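Local coordinates for flavin-dependent monooxygenase, oxygenase subunit HsaA (Mycobacterium tuberculosis, PDB 3AFF), which probably hydroxylates a phenolic secosteroid intermediate of cholesterol breakdown to the corresponding catechol, using reduced flavin and molecular oxygen, at residues 7-12 against 65-70; 14-19 against 73-78. All coordinates share one frame; numbering follows the deposited sequence.

Contact 1: 7-12 against 65-70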
ATOM      1  N   ARG A   7      58.151  -5.047   2.124  1.00 45.93           N
ATOM      2  CA  ARG A   7      57.002  -4.083   2.320  1.00 45.22           C
ATOM      3  C   ARG A   7      56.039  -4.044   1.138  1.00 44.36           C
ATOM      4  O   ARG A   7      56.424  -3.716   0.014  1.00 44.58           O
ATOM      5  CB  ARG A   7      57.461  -2.643   2.623  1.00 46.06           C
ATOM      6  CG  ARG A   7      56.279  -1.635   2.671  1.00 45.54           C
ATOM      7  CD  ARG A   7      56.707  -0.186   2.603  1.00 45.36           C
ATOM      8  NE  ARG A   7      57.053   0.353   3.910  1.00 45.53           N
ATOM      9  CZ  ARG A   7      57.595   1.554   4.148  1.00 47.15           C
ATOM     10  NH1 ARG A   7      57.851   2.442   3.169  1.00 45.81           N
ATOM     11  NH2 ARG A   7      57.874   1.865   5.406  1.00 48.11           N
ATOM     12  N   ASP A   8      54.789  -4.397   1.438  1.00 42.75           N
ATOM     13  CA  ASP A   8      53.647  -4.371   0.533  1.00 40.42           C
ATOM     14  C   ASP A   8      52.488  -3.607   1.221  1.00 39.20           C
ATOM     15  O   ASP A   8      52.666  -3.076   2.327  1.00 38.10           O
ATOM     16  CB  ASP A   8      53.234  -5.806   0.158  1.00 41.40           C
ATOM     17  CG  ASP A   8      53.018  -6.720   1.377  1.00 40.65           C
ATOM     18  OD1 ASP A   8      52.941  -6.258   2.536  1.00 40.16           O
ATOM     19  OD2 ASP A   8      52.888  -7.931   1.153  1.00 46.95           O
ATOM     20  N   ALA A   9      51.337  -3.519   0.553  1.00 36.83           N
ATOM     21  CA  ALA A   9      50.160  -2.829   1.091  1.00 35.65           C
ATOM     22  C   ALA A   9      49.699  -3.430   2.414  1.00 34.96           C
ATOM     23  O   ALA A   9      49.404  -2.715   3.368  1.00 34.35           O
ATOM     24  CB  ALA A   9      49.026  -2.869   0.082  1.00 36.15           C
ATOM     25  N   GLN A  10      49.668  -4.758   2.475  1.00 34.45           N
ATOM     26  CA  GLN A  10      49.257  -5.444   3.716  1.00 33.99           C
ATOM     27  C   GLN A  10      50.136  -5.082   4.916  1.00 32.30           C
ATOM     28  O   GLN A  10      49.630  -4.788   5.992  1.00 32.33           O
ATOM     29  CB  GLN A  10      49.133  -6.963   3.483  1.00 34.29           C
ATOM     30  CG  GLN A  10      48.046  -7.361   2.430  1.00 39.32           C
ATOM     31  CD  GLN A  10      48.407  -7.096   0.913  1.00 45.69           C
ATOM     32  OE1 GLN A  10      49.593  -7.017   0.489  1.00 44.12           O
ATOM     33  NE2 GLN A  10      47.345  -6.971   0.090  1.00 48.51           N
ATOM     34  N   SER A  11      51.459  -4.983   4.744  1.00 32.57           N
ATOM     35  CA  SER A  11      52.290  -4.608   5.917  1.00 31.10           C
ATOM     36  C   SER A  11      52.172  -3.165   6.332  1.00 30.00           C
ATOM     37  O   SER A  11      52.382  -2.840   7.508  1.00 27.35           O
ATOM     38  CB  SER A  11      53.759  -5.016   5.761  1.00 32.39           C
ATOM     39  OG  SER A  11      54.455  -4.170   4.868  1.00 34.94           O
ATOM     40  N   VAL A  12      51.888  -2.277   5.355  1.00 29.25           N
ATOM     41  CA  VAL A  12      51.603  -0.882   5.673  1.00 27.93           C
ATOM     42  C   VAL A  12      50.380  -0.845   6.519  1.00 27.48           C
ATOM     43  O   VAL A  12      50.385  -0.237   7.585  1.00 28.30           O
ATOM     44  CB  VAL A  12      51.474   0.024   4.387  1.00 27.70           C
ATOM     45  CG1 VAL A  12      51.203   1.430   4.753  1.00 28.29           C
ATOM     46  CG2 VAL A  12      52.758  -0.009   3.612  1.00 25.59           C
ATOM     47  N   PRO A  65      42.854   0.041  -4.531  1.00 19.61           N
ATOM     48  CA  PRO A  65      42.291   1.279  -3.930  1.00 19.51           C
ATOM     49  C   PRO A  65      41.387   0.988  -2.679  1.00 19.92           C
ATOM     50  O   PRO A  65      41.300   1.791  -1.773  1.00 20.25           O
ATOM     51  CB  PRO A  65      41.543   1.916  -5.117  1.00 18.96           C
ATOM     52  CG  PRO A  65      41.132   0.746  -5.921  1.00 19.58           C
ATOM     53  CD  PRO A  65      42.398  -0.106  -5.925  1.00 19.16           C
ATOM     54  N   ALA A  66      40.831  -0.226  -2.563  1.00 20.51           N
ATOM     55  CA  ALA A  66      40.066  -0.544  -1.364  1.00 19.79           C
ATOM     56  C   ALA A  66      40.918  -0.617  -0.102  1.00 20.25           C
ATOM     57  O   ALA A  66      40.477  -0.257   1.013  1.00 20.94           O
ATOM     58  CB  ALA A  66      39.250  -1.806  -1.599  1.00 20.71           C
ATOM     59  N   LEU A  67      42.184  -1.039  -0.251  1.00 21.44           N
ATOM     60  CA  LEU A  67      43.079  -1.028   0.884  1.00 20.23           C
ATOM     61  C   LEU A  67      43.473   0.351   1.314  1.00 19.98           C
ATOM     62  O   LEU A  67      43.670   0.600   2.518  1.00 20.36           O
ATOM     63  CB  LEU A  67      44.361  -1.807   0.573  1.00 21.72           C
ATOM     64  CG  LEU A  67      44.089  -3.297   0.371  1.00 23.46           C
ATOM     65  CD1 LEU A  67      45.400  -3.961   0.033  1.00 29.35           C
ATOM     66  CD2 LEU A  67      43.425  -3.958   1.640  1.00 26.14           C
ATOM     67  N   PHE A  68      43.709   1.239   0.355  1.00 19.48           N
ATOM     68  CA  PHE A  68      43.959   2.628   0.704  1.00 20.09           C
ATOM     69  C   PHE A  68      42.794   3.229   1.494  1.00 18.83           C
ATOM     70  O   PHE A  68      43.023   3.867   2.505  1.00 20.87           O
ATOM     71  CB  PHE A  68      44.215   3.495  -0.554  1.00 20.06           C
ATOM     72  CG  PHE A  68      44.406   4.954  -0.216  1.00 23.28           C
ATOM     73  CD1 PHE A  68      45.661   5.429   0.194  1.00 22.81           C
ATOM     74  CD2 PHE A  68      43.325   5.848  -0.282  1.00 22.06           C
ATOM     75  CE1 PHE A  68      45.834   6.755   0.508  1.00 22.54           C
ATOM     76  CE2 PHE A  68      43.499   7.183   0.064  1.00 22.09           C
ATOM     77  CZ  PHE A  68      44.745   7.625   0.437  1.00 23.17           C
ATOM     78  N   PHE A  69      41.551   3.049   1.042  1.00 19.18           N
ATOM     79  CA  PHE A  69      40.394   3.608   1.813  1.00 19.11           C
ATOM     80  C   PHE A  69      40.179   3.013   3.215  1.00 19.75           C
ATOM     81  O   PHE A  69      39.864   3.743   4.168  1.00 20.56           O
ATOM     82  CB  PHE A  69      39.106   3.665   0.961  1.00 19.08           C
ATOM     83  CG  PHE A  69      39.243   4.557  -0.237  1.00 16.46           C
ATOM     84  CD1 PHE A  69      39.578   5.905  -0.078  1.00 15.80           C
ATOM     85  CD2 PHE A  69      39.085   4.057  -1.541  1.00 18.69           C
ATOM     86  CE1 PHE A  69      39.731   6.752  -1.216  1.00 15.12           C
ATOM     87  CE2 PHE A  69      39.219   4.875  -2.671  1.00 16.33           C
ATOM     88  CZ  PHE A  69      39.551   6.228  -2.534  1.00 16.37           C
ATOM     89  N   GLU A  70      40.462   1.705   3.361  1.00 21.81           N
ATOM     90  CA  GLU A  70      40.462   1.032   4.663  1.00 21.21           C
ATOM     91  C   GLU A  70      41.437   1.638   5.662  1.00 21.33           C
ATOM     92  O   GLU A  70      41.103   1.882   6.814  1.00 21.03           O
ATOM     93  CB  GLU A  70      40.759  -0.498   4.472  1.00 21.97           C
ATOM     94  CG  GLU A  70      41.088  -1.237   5.755  1.00 20.93           C
ATOM     95  CD  GLU A  70      39.882  -1.304   6.715  1.00 27.99           C
ATOM     96  OE1 GLU A  70      40.121  -1.490   7.967  1.00 27.73           O
ATOM     97  OE2 GLU A  70      38.719  -1.115   6.206  1.00 24.36           O
TER

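Contact 2: 14-19 against 73-78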
ATOM      1  N   ALA A  14      48.985  -3.124   8.430  1.00 30.52           N
ATOM      2  CA  ALA A  14      49.445  -3.670   9.723  1.00 30.45           C
ATOM      3  C   ALA A  14      50.154  -2.646  10.613  1.00 30.10           C
ATOM      4  O   ALA A  14      49.841  -2.539  11.788  1.00 29.35           O
ATOM      5  CB  ALA A  14      50.368  -4.885   9.466  1.00 30.71           C
ATOM      6  N   ALA A  15      51.078  -1.878  10.012  1.00 29.74           N
ATOM      7  CA  ALA A  15      51.825  -0.820  10.679  1.00 29.74           C
ATOM      8  C   ALA A  15      51.015   0.428  11.068  1.00 30.20           C
ATOM      9  O   ALA A  15      51.319   1.099  12.045  1.00 29.47           O
ATOM     10  CB  ALA A  15      53.034  -0.437   9.819  1.00 29.13           C
ATOM     11  N   ILE A  16      50.012   0.758  10.276  1.00 31.58           N
ATOM     12  CA  ILE A  16      49.027   1.794  10.641  1.00 32.25           C
ATOM     13  C   ILE A  16      48.263   1.394  11.923  1.00 33.26           C
ATOM     14  O   ILE A  16      48.068   2.203  12.841  1.00 31.78           O
ATOM     15  CB  ILE A  16      48.082   2.093   9.415  1.00 32.08           C
ATOM     16  CG1 ILE A  16      48.831   3.018   8.427  1.00 32.13           C
ATOM     17  CG2 ILE A  16      46.800   2.743   9.869  1.00 32.03           C
ATOM     18  CD1 ILE A  16      48.360   2.955   6.997  1.00 31.76           C
ATOM     19  N   ASP A  17      47.882   0.130  12.002  1.00 34.76           N
ATOM     20  CA  ASP A  17      47.326  -0.384  13.225  1.00 37.50           C
ATOM     21  C   ASP A  17      48.195  -0.097  14.456  1.00 37.89           C
ATOM     22  O   ASP A  17      47.694   0.358  15.482  1.00 37.70           O
ATOM     23  CB  ASP A  17      47.105  -1.867  13.063  1.00 38.23           C
ATOM     24  CG  ASP A  17      45.692  -2.193  12.659  1.00 44.58           C
ATOM     25  OD1 ASP A  17      44.887  -1.254  12.345  1.00 49.57           O
ATOM     26  OD2 ASP A  17      45.371  -3.404  12.674  1.00 50.48           O
ATOM     27  N   ASN A  18      49.507  -0.320  14.355  1.00 38.67           N
ATOM     28  CA  ASN A  18      50.388   0.006  15.466  1.00 39.11           C
ATOM     29  C   ASN A  18      50.424   1.482  15.825  1.00 38.70           C
ATOM     30  O   ASN A  18      50.726   1.837  16.983  1.00 37.79           O
ATOM     31  CB  ASN A  18      51.781  -0.531  15.229  1.00 40.69           C
ATOM     32  CG  ASN A  18      51.834  -2.023  15.395  1.00 43.80           C
ATOM     33  OD1 ASN A  18      52.317  -2.766  14.511  1.00 48.06           O
ATOM     34  ND2 ASN A  18      51.289  -2.491  16.513  1.00 46.48           N
ATOM     35  N   LEU A  19      50.103   2.333  14.842  1.00 36.78           N
ATOM     36  CA  LEU A  19      50.044   3.759  15.045  1.00 36.19           C
ATOM     37  C   LEU A  19      48.769   4.259  15.765  1.00 35.49           C
ATOM     38  O   LEU A  19      48.766   5.350  16.320  1.00 35.78           O
ATOM     39  CB  LEU A  19      50.154   4.455  13.693  1.00 36.57           C
ATOM     40  CG  LEU A  19      51.465   4.527  12.903  1.00 36.20           C
ATOM     41  CD1 LEU A  19      51.321   5.634  11.851  1.00 34.09           C
ATOM     42  CD2 LEU A  19      52.638   4.827  13.794  1.00 35.05           C
ATOM     43  N   ARG A  73      39.939   4.845   6.857  1.00 21.09           N
ATOM     44  CA  ARG A  73      38.827   4.504   7.787  1.00 20.82           C
ATOM     45  C   ARG A  73      39.384   4.256   9.197  1.00 21.92           C
ATOM     46  O   ARG A  73      38.902   4.842  10.181  1.00 21.96           O
ATOM     47  CB  ARG A  73      38.052   3.263   7.272  1.00 20.56           C
ATOM     48  CG  ARG A  73      36.699   3.007   8.072  1.00 19.93           C
ATOM     49  CD  ARG A  73      36.146   1.569   7.928  1.00 21.97           C
ATOM     50  NE  ARG A  73      37.108   0.549   8.354  1.00 20.96           N
ATOM     51  CZ  ARG A  73      37.370   0.272   9.639  1.00 25.83           C
ATOM     52  NH1 ARG A  73      36.719   0.858  10.609  1.00 22.11           N
ATOM     53  NH2 ARG A  73      38.263  -0.643   9.965  1.00 26.25           N
ATOM     54  N   ARG A  74      40.422   3.424   9.292  1.00 22.35           N
ATOM     55  CA  ARG A  74      41.131   3.179  10.578  1.00 22.66           C
ATOM     56  C   ARG A  74      41.678   4.432  11.213  1.00 23.02           C
ATOM     57  O   ARG A  74      41.411   4.715  12.407  1.00 24.20           O
ATOM     58  CB  ARG A  74      42.297   2.183  10.417  1.00 23.23           C
ATOM     59  CG  ARG A  74      41.910   0.908   9.766  1.00 22.86           C
ATOM     60  CD  ARG A  74      43.084  -0.148   9.774  1.00 23.49           C
ATOM     61  NE  ARG A  74      42.662  -1.351   9.062  1.00 26.28           N
ATOM     62  CZ  ARG A  74      43.387  -2.466   8.924  1.00 27.37           C
ATOM     63  NH1 ARG A  74      44.591  -2.574   9.466  1.00 25.68           N
ATOM     64  NH2 ARG A  74      42.895  -3.457   8.209  1.00 27.07           N
ATOM     65  N   LEU A  75      42.427   5.220  10.448  1.00 21.08           N
ATOM     66  CA  LEU A  75      42.893   6.495  10.952  1.00 21.54           C
ATOM     67  C   LEU A  75      41.803   7.387  11.456  1.00 20.92           C
ATOM     68  O   LEU A  75      41.962   8.048  12.478  1.00 21.87           O
ATOM     69  CB  LEU A  75      43.722   7.266   9.892  1.00 19.78           C
ATOM     70  CG  LEU A  75      45.050   6.579   9.528  1.00 24.42           C
ATOM     71  CD1 LEU A  75      45.712   7.098   8.153  1.00 23.63           C
ATOM     72  CD2 LEU A  75      46.006   6.628  10.703  1.00 22.72           C
ATOM     73  N   ALA A  76      40.718   7.497  10.694  1.00 21.37           N
ATOM     74  CA  ALA A  76      39.673   8.431  11.088  1.00 21.05           C
ATOM     75  C   ALA A  76      38.887   7.889  12.287  1.00 21.46           C
ATOM     76  O   ALA A  76      38.215   8.664  12.961  1.00 22.06           O
ATOM     77  CB  ALA A  76      38.753   8.761   9.963  1.00 19.45           C
ATOM     78  N   SER A  77      38.979   6.594  12.552  1.00 22.19           N
ATOM     79  CA  SER A  77      38.263   5.994  13.678  1.00 24.14           C
ATOM     80  C   SER A  77      38.894   6.384  15.016  1.00 25.43           C
ATOM     81  O   SER A  77      38.287   6.179  16.068  1.00 26.53           O
ATOM     82  CB  SER A  77      38.184   4.465  13.503  1.00 23.92           C
ATOM     83  OG  SER A  77      39.451   3.843  13.754  1.00 22.98           O
ATOM     84  N   VAL A  78      40.103   6.954  14.964  1.00 25.29           N
ATOM     85  CA  VAL A  78      40.815   7.470  16.151  1.00 26.59           C
ATOM     86  C   VAL A  78      40.991   8.972  16.210  1.00 26.04           C
ATOM     87  O   VAL A  78      41.119   9.529  17.292  1.00 27.29           O
ATOM     88  CB  VAL A  78      42.193   6.744  16.397  1.00 25.66           C
ATOM     89  CG1 VAL A  78      41.954   5.264  16.504  1.00 27.83           C
ATOM     90  CG2 VAL A  78      43.153   6.973  15.272  1.00 27.33           C
TER

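Contact 1: 7-12 against 65-70
Leu67 and Gln10 both place CG beside their own backbone N and anti to the carbonyl carbon (chi1 -66° for Leu67), but beyond that point the two chains part ways. Leu67 continues straight, so that CD1 is the branch pushed farthest out from its helix, whereas Gln10 bends at its CB-CG bond (chi2 74°) and swings its amide round toward the leucine. One methyl group therefore carries the whole contact. CD1 of Leu67 lies 3.8 Å from CB of Ala9, an apolar touch between a short side chain pointing toward the neighbouring helix and the end of a longer one. The same CD1 comes within 3.6 Å of NE2 of Gln10, lying well out of the plane of the amide; this is van der Waals contact, with no hydrogen bond across the gap.

Close packing is confined to this spot. The nearest CA atoms, those of Ala9 and Leu67, stay 7.3 Å apart, and the two segments bury just 95 Å² together, more than half of it on Leu67. Just before Ala9, Asp8 is the N-cap of the helix: its OD1 accepts from the backbone N of Ser11 at 2.9 Å, with an N-H...O angle of 154° and the donor nearly in line with the C-O bond. The backbone O of Asp8 receives Val12 N, the first turn's own helical bond. A carboxylate here would probably be stabilised by the helix dipole.

Behind Leu67, Pro65 and Phe69 pack onto helix 233-259, and Phe68 meets the ring of Phe49. This is surface packing between the capped first turn of helix 9-33 and the start of helix 65-76, within the helical N-terminal domain of the acyl-CoA dehydrogenase fold.

Contact 2: 14-19 against 73-78
Asp17 and Arg74 meet with their flat groups tilted only 29° from one another. NH1 of Arg74 is 3.2 Å from OD1 of Asp17 and hardly farther from CG and OD2, so the nitrogen sits over the carboxylate instead of facing one oxygen end-on. That makes a salt bridge without a hydrogen bond. Arg74 gets there by staying extended from CG to NE (chi3 -177°), which also lays its CD alongside, 3.3 Å from Asp17 OD1. The stronger polar partner of Arg74 is Glu70, one turn earlier, whose OE1 takes NE. The guanidinium is thus shared between two acids, and Glu70 probably fixes its position more than Asp17 does.

Ile16 and Leu75 form the inner, apolar half of the contact. Their side chains cross at about a right angle, with CG2 of Ile16 at 4.1 Å from CD2 of Leu75. CG2 is the Ile16 branch anti to the backbone N, while CG1 takes the place beside it. The two segments bury 224 Å² between them, most of it on these four residues.

The contact joins helices 9-33 and 65-76 within the helical N-terminal domain of the acyl-CoA dehydrogenase fold. Phe49 touches both Ile16 and Leu75, and Leu75 also reaches Leu44 of helix 38-47 and Ile23 farther along helix 9-33. Leu19 leans on Ala43 of helix 38-47, and beyond helix 65-76 Ala76 packs against Pro244 and Met248 of helix 233-259.

Starting from the N terminus, the chain passes through 7-12 and then 14-19 on helix 9-33, turns through helix 38-47 and the following loop, and comes back along helix 65-76, first with 65-70 and then with 73-78. Contact 1 closes a loop of 52 intervening residues and contact 2 one of 53, with no strand in either. Because the segments alternate, the two loops cross and neither nests in the other. That order means helices 9-33 and 65-76 run in the same direction, joined at two levels whose centres lie 11 Å apart: a sparse one at their starts, and a more deeply packed one farther along.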